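Local coordinates for protein hydroxyglutarate synthase (Oryza sativa, PDB 6W1K) that catalyses the iron(II)- and oxygen-dependent conversion of 2-oxoadipate to (R)-2-hydroxyglutarate and carbon dioxide in plastidial lysine catabolism, at residues K41-L44 with E45-S49; Y70-K73 with S74-F78; D138-Q141 with K142-T146. All blocks are in the same frame, centred on the assembly; numbering follows the deposited sequence.

Interaction 1 of 3, residues K41-L44 with E45-S49; sequences KTIL and ELVRS. With SO4 (sulfate ion), chain G.
The backbone from K41 to S49 is regular alpha-helix, its carbonyls at K41, T42, I43 and L44 each taking the amide of the fourth residue on, the shortest being L46 N to T42 O at 2.8 Å. On the outer face the extended i/i+4 chains of K41 and E45 cross at an angle. Their charges do not meet: OE2 of E45 lies beside CE of K41 (3.7 Å) but 4.8 Å from NZ, so the attraction is probably modest. T42 and L46 lie side by side; chi1 of T42 (-65°) sets OG1 beside the backbone N, where it bonds the carbonyl of P38, and leaves CG2 anti to that N, 3.9 Å from CD1 of L46. I43 and V47 cross, their CG2 methyls 4.2 Å apart, and CG2 of V47 sits 3.2 Å from O of I43. R48 bends at chi2 (74°) and turns its guanidinium edge to a sulfate, probably from the crystallisation liquor; NE holds sulfate O3 at 2.7 Å, and NH2 adds a weak bond to O1. On the inner side I43 and V47 pack on helix 210-219 and I43 and L44 on I266 of strand 258-271; L34 of helix 16-36 touches L44 and the flank of K41.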
loop_
_atom_site.group_PDB
_atom_site.type_symbol
_atom_site.label_atom_id
_atom_site.label_comp_id
_atom_site.label_asym_id
_atom_site.label_seq_id
_atom_site.Cartn_x
_atom_site.Cartn_y
_atom_site.Cartn_z
ATOM N N LYS A 41 1.737 10.546 -9.334
ATOM C CA LYS A 41 1.032 11.810 -9.476
ATOM C C LYS A 41 0.560 12.011 -10.906
ATOM O O LYS A 41 -0.560 12.476 -11.138
ATOM C CB LYS A 41 1.939 12.955 -9.045
ATOM C CG LYS A 41 1.327 14.342 -9.108
ATOM C CD LYS A 41 2.341 15.390 -8.661
ATOM C CE LYS A 41 1.798 16.808 -8.827
ATOM N NZ LYS A 41 2.873 17.854 -8.676
ATOM N N THR A 42 1.412 11.697 -11.886
ATOM C CA THR A 42 1.013 11.896 -13.275
ATOM C C THR A 42 -0.123 10.967 -13.665
ATOM O O THR A 42 -1.077 11.385 -14.326
ATOM C CB THR A 42 2.194 11.681 -14.214
ATOM O OG1 THR A 42 3.163 12.684 -13.960
ATOM C CG2 THR A 42 1.739 11.779 -15.688
ATOM N N ILE A 43 -0.011 9.689 -13.297
ATOM C CA ILE A 43 -1.042 8.721 -13.650
ATOM C C ILE A 43 -2.387 9.124 -13.054
ATOM O O ILE A 43 -3.421 9.000 -13.713
ATOM C CB ILE A 43 -0.626 7.310 -13.195
ATOM C CG1 ILE A 43 0.453 6.766 -14.120
ATOM C CG2 ILE A 43 -1.812 6.332 -13.251
ATOM C CD1 ILE A 43 1.097 5.464 -13.663
ATOM N N LEU A 44 -2.401 9.584 -11.794
ATOM C CA LEU A 44 -3.656 10.029 -11.195
ATOM C C LEU A 44 -4.242 11.225 -11.945
ATOM O O LEU A 44 -5.466 11.334 -12.121
ATOM C CB LEU A 44 -3.427 10.358 -9.721
ATOM C CG LEU A 44 -3.236 9.151 -8.802
ATOM C CD1 LEU A 44 -2.651 9.590 -7.476
ATOM C CD2 LEU A 44 -4.568 8.434 -8.600
ATOM N N GLU A 45 -3.390 12.121 -12.424
ATOM C CA GLU A 45 -3.899 13.207 -13.254
ATOM C C GLU A 45 -4.431 12.677 -14.583
ATOM O O GLU A 45 -5.469 13.144 -15.075
ATOM C CB GLU A 45 -2.803 14.248 -13.477
ATOM C CG GLU A 45 -2.403 14.974 -12.189
ATOM C CD GLU A 45 -1.152 15.843 -12.327
ATOM O OE1 GLU A 45 -0.449 15.727 -13.357
ATOM O OE2 GLU A 45 -0.875 16.642 -11.393
ATOM N N LEU A 46 -3.728 11.716 -15.192
ATOM C CA LEU A 46 -4.164 11.210 -16.493
ATOM C C LEU A 46 -5.508 10.492 -16.392
ATOM O O LEU A 46 -6.351 10.588 -17.295
ATOM C CB LEU A 46 -3.110 10.262 -17.068
ATOM C CG LEU A 46 -1.824 10.896 -17.611
ATOM C CD1 LEU A 46 -0.779 9.799 -17.906
ATOM C CD2 LEU A 46 -2.084 11.737 -18.856
ATOM N N VAL A 47 -5.701 9.729 -15.324
ATOM C CA VAL A 47 -6.957 9.017 -15.146
ATOM C C VAL A 47 -8.097 9.999 -14.913
ATOM O O VAL A 47 -9.205 9.825 -15.433
ATOM C CB VAL A 47 -6.818 8.014 -13.986
ATOM C CG1 VAL A 47 -8.187 7.433 -13.644
ATOM C CG2 VAL A 47 -5.800 6.921 -14.347
ATOM N N ARG A 48 -7.857 11.027 -14.102
ATOM C CA ARG A 48 -8.902 12.013 -13.848
ATOM C C ARG A 48 -9.324 12.690 -15.143
ATOM O O ARG A 48 -10.519 12.866 -15.395
ATOM C CB ARG A 48 -8.417 13.043 -12.830
ATOM C CG ARG A 48 -9.311 14.279 -12.712
ATOM C CD ARG A 48 -10.609 13.976 -11.973
ATOM N NE ARG A 48 -11.425 15.175 -11.752
ATOM C CZ ARG A 48 -11.296 15.986 -10.708
ATOM N NH1 ARG A 48 -10.384 15.729 -9.776
ATOM N NH2 ARG A 48 -12.081 17.054 -10.587
ATOM N N SER A 49 -8.353 13.057 -15.991
ATOM C CA SER A 49 -8.674 13.742 -17.240
ATOM C C SER A 49 -9.421 12.825 -18.197
ATOM O O SER A 49 -10.333 13.262 -18.907
ATOM C CB SER A 49 -7.394 14.246 -17.908
ATOM O OG SER A 49 -6.754 15.238 -17.130
HETATM S S SO4 G . -14.068 16.866 -14.049
HETATM O O1 SO4 G . -14.797 16.910 -12.783
HETATM O O2 SO4 G . -14.930 16.301 -15.084
HETATM O O3 SO4 G . -12.872 16.037 -13.906
HETATM O O4 SO4 G . -13.678 18.225 -14.423
#

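Interaction 2 of 3, residues Y70-K73 with S74-F78; sequences YGIK and SLAEF
G71 O is gripped twice by S74: the hydroxyl OG bonds it at 2.8 Å, in the carbonyl plane, and the amide N at 2.9 Å from well above that plane. Chi1 of S74 (73°) allows this, setting OG between the backbone N and the carbonyl carbon, turned back toward the start of the helix. OG also bonds the hydroxyl of Y191, which bonds Y70 O as well, so one tyrosine joins loop and helix. Here the chain passes from loop into helix 72-81, and its first turn carries i+3 bonds of 3-10 type, S74 N to G71 O and L75 N to I72 O (3.1 Å), before the i+4 pattern starts with A76 N to I72 O at 2.9 Å; L75 N comes from above the carbonyl plane, A76 N within it. The next bond, E77 N to K73 O, is weak at 3.5 Å. CG2 of I72 lies 4.3 Å from CB of A76, and both side chains face the sheet, I72 on I124 and A76 on F102. The side chain of L75 packs on I124 too, about 10 Å from the bound 2-oxoadipate, and the carboxylate of E126 holds the amide of I72.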
loop_
_atom_site.group_PDB
_atom_site.type_symbol
_atom_site.label_atom_id
_atom_site.label_comp_id
_atom_site.label_asym_id
_atom_site.label_seq_id
_atom_site.Cartn_x
_atom_site.Cartn_y
_atom_site.Cartn_z
ATOM N N TYR A 70 8.417 -1.730 16.372
ATOM C CA TYR A 70 8.413 -0.894 15.166
ATOM C C TYR A 70 7.573 -1.485 14.035
ATOM O O TYR A 70 7.513 -0.901 12.940
ATOM C CB TYR A 70 9.868 -0.640 14.715
ATOM C CG TYR A 70 10.444 0.587 15.414
ATOM C CD1 TYR A 70 10.903 0.519 16.727
ATOM C CD2 TYR A 70 10.433 1.842 14.793
ATOM C CE1 TYR A 70 11.349 1.655 17.389
ATOM C CE2 TYR A 70 10.874 2.985 15.456
ATOM C CZ TYR A 70 11.309 2.887 16.743
ATOM O OH TYR A 70 11.747 4.030 17.367
ATOM N N GLY A 71 6.911 -2.608 14.273
ATOM C CA GLY A 71 6.231 -3.370 13.232
ATOM C C GLY A 71 4.801 -2.940 12.984
ATOM O O GLY A 71 4.435 -1.774 13.137
ATOM N N ILE A 72 3.992 -3.905 12.557
ATOM C CA ILE A 72 2.618 -3.622 12.158
ATOM C C ILE A 72 1.894 -2.821 13.240
ATOM O O ILE A 72 1.180 -1.861 12.945
ATOM C CB ILE A 72 1.887 -4.925 11.839
ATOM C CG1 ILE A 72 2.477 -5.581 10.595
ATOM C CG2 ILE A 72 0.408 -4.667 11.617
ATOM C CD1 ILE A 72 2.094 -7.019 10.446
ATOM N N LYS A 73 2.091 -3.185 14.508
ATOM C CA LYS A 73 1.318 -2.561 15.570
ATOM C C LYS A 73 1.589 -1.061 15.686
ATOM O O LYS A 73 0.720 -0.322 16.178
ATOM C CB LYS A 73 1.616 -3.262 16.885
ATOM C CG LYS A 73 3.057 -3.138 17.318
ATOM C CD LYS A 73 3.245 -3.580 18.771
ATOM C CE LYS A 73 3.563 -5.043 18.877
ATOM N NZ LYS A 73 4.406 -5.339 20.077
ATOM N N SER A 74 2.758 -0.589 15.226
ATOM C CA SER A 74 3.106 0.813 15.391
ATOM C C SER A 74 2.227 1.705 14.525
ATOM O O SER A 74 1.995 2.872 14.869
ATOM C CB SER A 74 4.603 1.023 15.087
ATOM O OG SER A 74 4.881 0.929 13.699
ATOM N N LEU A 75 1.705 1.177 13.427
ATOM C CA LEU A 75 0.723 1.899 12.627
ATOM C C LEU A 75 -0.699 1.432 12.861
ATOM O O LEU A 75 -1.631 2.229 12.731
ATOM C CB LEU A 75 1.007 1.734 11.140
ATOM C CG LEU A 75 1.992 2.718 10.531
ATOM C CD1 LEU A 75 2.337 2.160 9.135
ATOM C CD2 LEU A 75 1.409 4.107 10.493
ATOM N N ALA A 76 -0.881 0.159 13.195
ATOM C CA ALA A 76 -2.240 -0.371 13.245
ATOM C C ALA A 76 -3.079 0.338 14.286
ATOM O O ALA A 76 -4.279 0.490 14.100
ATOM C CB ALA A 76 -2.260 -1.854 13.563
ATOM N N GLU A 77 -2.467 0.748 15.398
ATOM C CA GLU A 77 -3.210 1.387 16.486
ATOM C C GLU A 77 -3.865 2.701 16.047
ATOM O O GLU A 77 -4.956 3.051 16.521
ATOM C CB GLU A 77 -2.253 1.634 17.649
ATOM C CG GLU A 77 -2.902 1.892 18.978
ATOM C CD GLU A 77 -1.925 2.493 20.000
ATOM O OE1 GLU A 77 -2.421 3.176 20.926
ATOM O OE2 GLU A 77 -0.681 2.302 19.872
ATOM N N PHE A 78 -3.190 3.470 15.198
ATOM C CA PHE A 78 -3.827 4.653 14.640
ATOM C C PHE A 78 -5.115 4.284 13.917
ATOM O O PHE A 78 -6.177 4.871 14.175
ATOM C CB PHE A 78 -2.878 5.369 13.670
ATOM C CG PHE A 78 -3.566 6.450 12.854
ATOM C CD1 PHE A 78 -4.032 7.598 13.460
ATOM C CD2 PHE A 78 -3.761 6.277 11.495
ATOM C CE1 PHE A 78 -4.675 8.608 12.722
ATOM C CE2 PHE A 78 -4.399 7.267 10.744
ATOM C CZ PHE A 78 -4.879 8.426 11.360
#

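Interaction 3 of 3, residues D138-Q141 with K142-T146; sequences DIIQ and KYIRT
I139 and Y143 meet on the packed side of helix 134-147, lying side by side and pointing the same way, with CG2 of I139 in the plane of the phenol ring at its edge, 3.9 Å from CE2. The same ring comes close to the backbone, CD2 standing 3.1 Å from I139 O, which also accepts the amide of Y143. Chi1 of Y143 (-72°) places CG anti to the carbonyl carbon, beside the backbone N, so the ring lies back along the helix over the preceding turn. One residue on, I140 and I144 repeat the pattern: CG2 of I140 touches CG1 of I144 at 4.1 Å, and the amide of I144 bonds I140 O at 2.9 Å in a nearly straight line.

The other side is polar and more open to solvent. Q141 and R145 run alongside each other with amide and guanidinium planes only 15° apart, NE2 of Q141 lying in plane at the guanidinium edge, 3.3 Å from NE of R145. Both atoms are donors, so the two do not bond each other; instead D68 joins them, its OD1 taking a hydrogen bond from NE2 of Q141 and a salt bridge from NH2 of R145. The acid would offset the arginine's charge and probably accounts for the close approach of the two groups. K142 leaves this open side, its chain bending at chi3 (69°) so that NZ reaches D172 in a salt bridge at the border of the packed face.

D172 also bonds the hydroxyl of Y143, and I139 packs on D172 and V175 while I140 covers L176, so helix 170-179 lies against this face. I144 rests on Y70, and T146 OG1, which bonds the carbonyl of Y143 within the turn, also accepts the amide of E166 from the segment leading to helix 170-179.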
loop_
_atom_site.group_PDB
_atom_site.type_symbol
_atom_site.label_atom_id
_atom_site.label_comp_id
_atom_site.label_asym_id
_atom_site.label_seq_id
_atom_site.Cartn_x
_atom_site.Cartn_y
_atom_site.Cartn_z
ATOM N N ASP A 138 21.926 -6.576 13.247
ATOM C CA ASP A 138 22.642 -5.578 14.031
ATOM C C ASP A 138 22.536 -4.197 13.395
ATOM O O ASP A 138 22.502 -3.186 14.099
ATOM C CB ASP A 138 24.116 -5.940 14.187
ATOM C CG ASP A 138 24.345 -7.109 15.125
ATOM O OD1 ASP A 138 23.393 -7.529 15.817
ATOM O OD2 ASP A 138 25.487 -7.618 15.158
ATOM N N ILE A 139 22.511 -4.135 12.065
ATOM C CA ILE A 139 22.359 -2.857 11.388
ATOM C C ILE A 139 20.978 -2.276 11.688
ATOM O O ILE A 139 20.835 -1.109 12.068
ATOM C CB ILE A 139 22.579 -3.025 9.873
ATOM C CG1 ILE A 139 24.045 -3.219 9.528
ATOM C CG2 ILE A 139 21.987 -1.809 9.123
ATOM C CD1 ILE A 139 24.244 -3.785 8.138
ATOM N N ILE A 140 19.943 -3.104 11.575
ATOM C CA ILE A 140 18.598 -2.615 11.843
ATOM C C ILE A 140 18.473 -2.197 13.297
ATOM O O ILE A 140 17.881 -1.154 13.611
ATOM C CB ILE A 140 17.564 -3.690 11.462
ATOM C CG1 ILE A 140 17.521 -3.809 9.945
ATOM C CG2 ILE A 140 16.180 -3.353 12.023
ATOM C CD1 ILE A 140 16.889 -5.122 9.434
ATOM N N GLN A 141 19.026 -3.001 14.206
ATOM C CA GLN A 141 18.975 -2.668 15.622
ATOM C C GLN A 141 19.648 -1.329 15.903
ATOM O O GLN A 141 19.203 -0.582 16.782
ATOM C CB GLN A 141 19.636 -3.760 16.449
ATOM C CG GLN A 141 19.304 -3.709 17.902
ATOM C CD GLN A 141 17.818 -3.960 18.183
ATOM O OE1 GLN A 141 17.161 -4.794 17.538
ATOM N NE2 GLN A 141 17.280 -3.219 19.153
ATOM N N LYS A 142 20.749 -1.028 15.203
ATOM C CA LYS A 142 21.425 0.253 15.402
ATOM C C LYS A 142 20.480 1.411 15.095
ATOM O O LYS A 142 20.401 2.392 15.848
ATOM C CB LYS A 142 22.680 0.348 14.521
ATOM C CG LYS A 142 23.334 1.745 14.524
ATOM C CD LYS A 142 24.638 1.793 13.721
ATOM C CE LYS A 142 24.379 1.630 12.228
ATOM N NZ LYS A 142 25.601 1.976 11.401
ATOM N N TYR A 143 19.789 1.339 13.956
ATOM C CA TYR A 143 18.894 2.435 13.606
ATOM C C TYR A 143 17.700 2.493 14.541
ATOM O O TYR A 143 17.305 3.588 14.976
ATOM C CB TYR A 143 18.467 2.304 12.158
ATOM C CG TYR A 143 19.608 2.636 11.258
ATOM C CD1 TYR A 143 19.986 3.949 11.047
ATOM C CD2 TYR A 143 20.363 1.658 10.686
ATOM C CE1 TYR A 143 21.043 4.275 10.248
ATOM C CE2 TYR A 143 21.390 1.970 9.875
ATOM C CZ TYR A 143 21.750 3.287 9.656
ATOM O OH TYR A 143 22.828 3.637 8.871
ATOM N N ILE A 144 17.143 1.333 14.900
ATOM C CA ILE A 144 16.031 1.314 15.850
ATOM C C ILE A 144 16.442 1.999 17.160
ATOM O O ILE A 144 15.666 2.752 17.754
ATOM C CB ILE A 144 15.555 -0.129 16.103
ATOM C CG1 ILE A 144 14.838 -0.750 14.891
ATOM C CG2 ILE A 144 14.647 -0.190 17.322
ATOM C CD1 ILE A 144 13.800 0.060 14.309
ATOM N N ARG A 145 17.669 1.741 17.636
ATOM C CA ARG A 145 18.130 2.413 18.851
ATOM C C ARG A 145 18.178 3.933 18.668
ATOM O O ARG A 145 17.783 4.679 19.570
ATOM C CB ARG A 145 19.493 1.877 19.292
ATOM C CG ARG A 145 19.408 0.465 19.910
ATOM C CD ARG A 145 18.423 0.377 21.121
ATOM N NE ARG A 145 17.170 -0.331 20.806
ATOM C CZ ARG A 145 15.954 0.054 21.209
ATOM N NH1 ARG A 145 15.805 1.145 21.963
ATOM N NH2 ARG A 145 14.881 -0.657 20.861
ATOM N N THR A 146 18.587 4.413 17.488
ATOM C CA THR A 146 18.671 5.853 17.276
ATOM C C THR A 146 17.305 6.531 17.269
ATOM O O THR A 146 17.238 7.762 17.431
ATOM C CB THR A 146 19.401 6.226 15.964
ATOM O OG1 THR A 146 18.583 6.023 14.806
ATOM C CG2 THR A 146 20.706 5.456 15.797
#

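All three interactions are local turns within single helices, met in series along the chain, so none closes a long loop and none nests within or crosses another. Interaction 1, on helix 38-51, comes first, and lies across the chain's centre from the other two, packing against strand 258-271 and helix 210-219. After strand 57-65, interaction 2 opens helix 72-81 against strands 97-103 and 121-127. Strand 121-127 then leads on to helix 134-147 and interaction 3, which meets helix 170-179. Interactions 2 and 3, centres about 18 Å apart, touch directly where CG of Y70 packs 3.6 Å from CD1 of I144; interaction 1 touches neither.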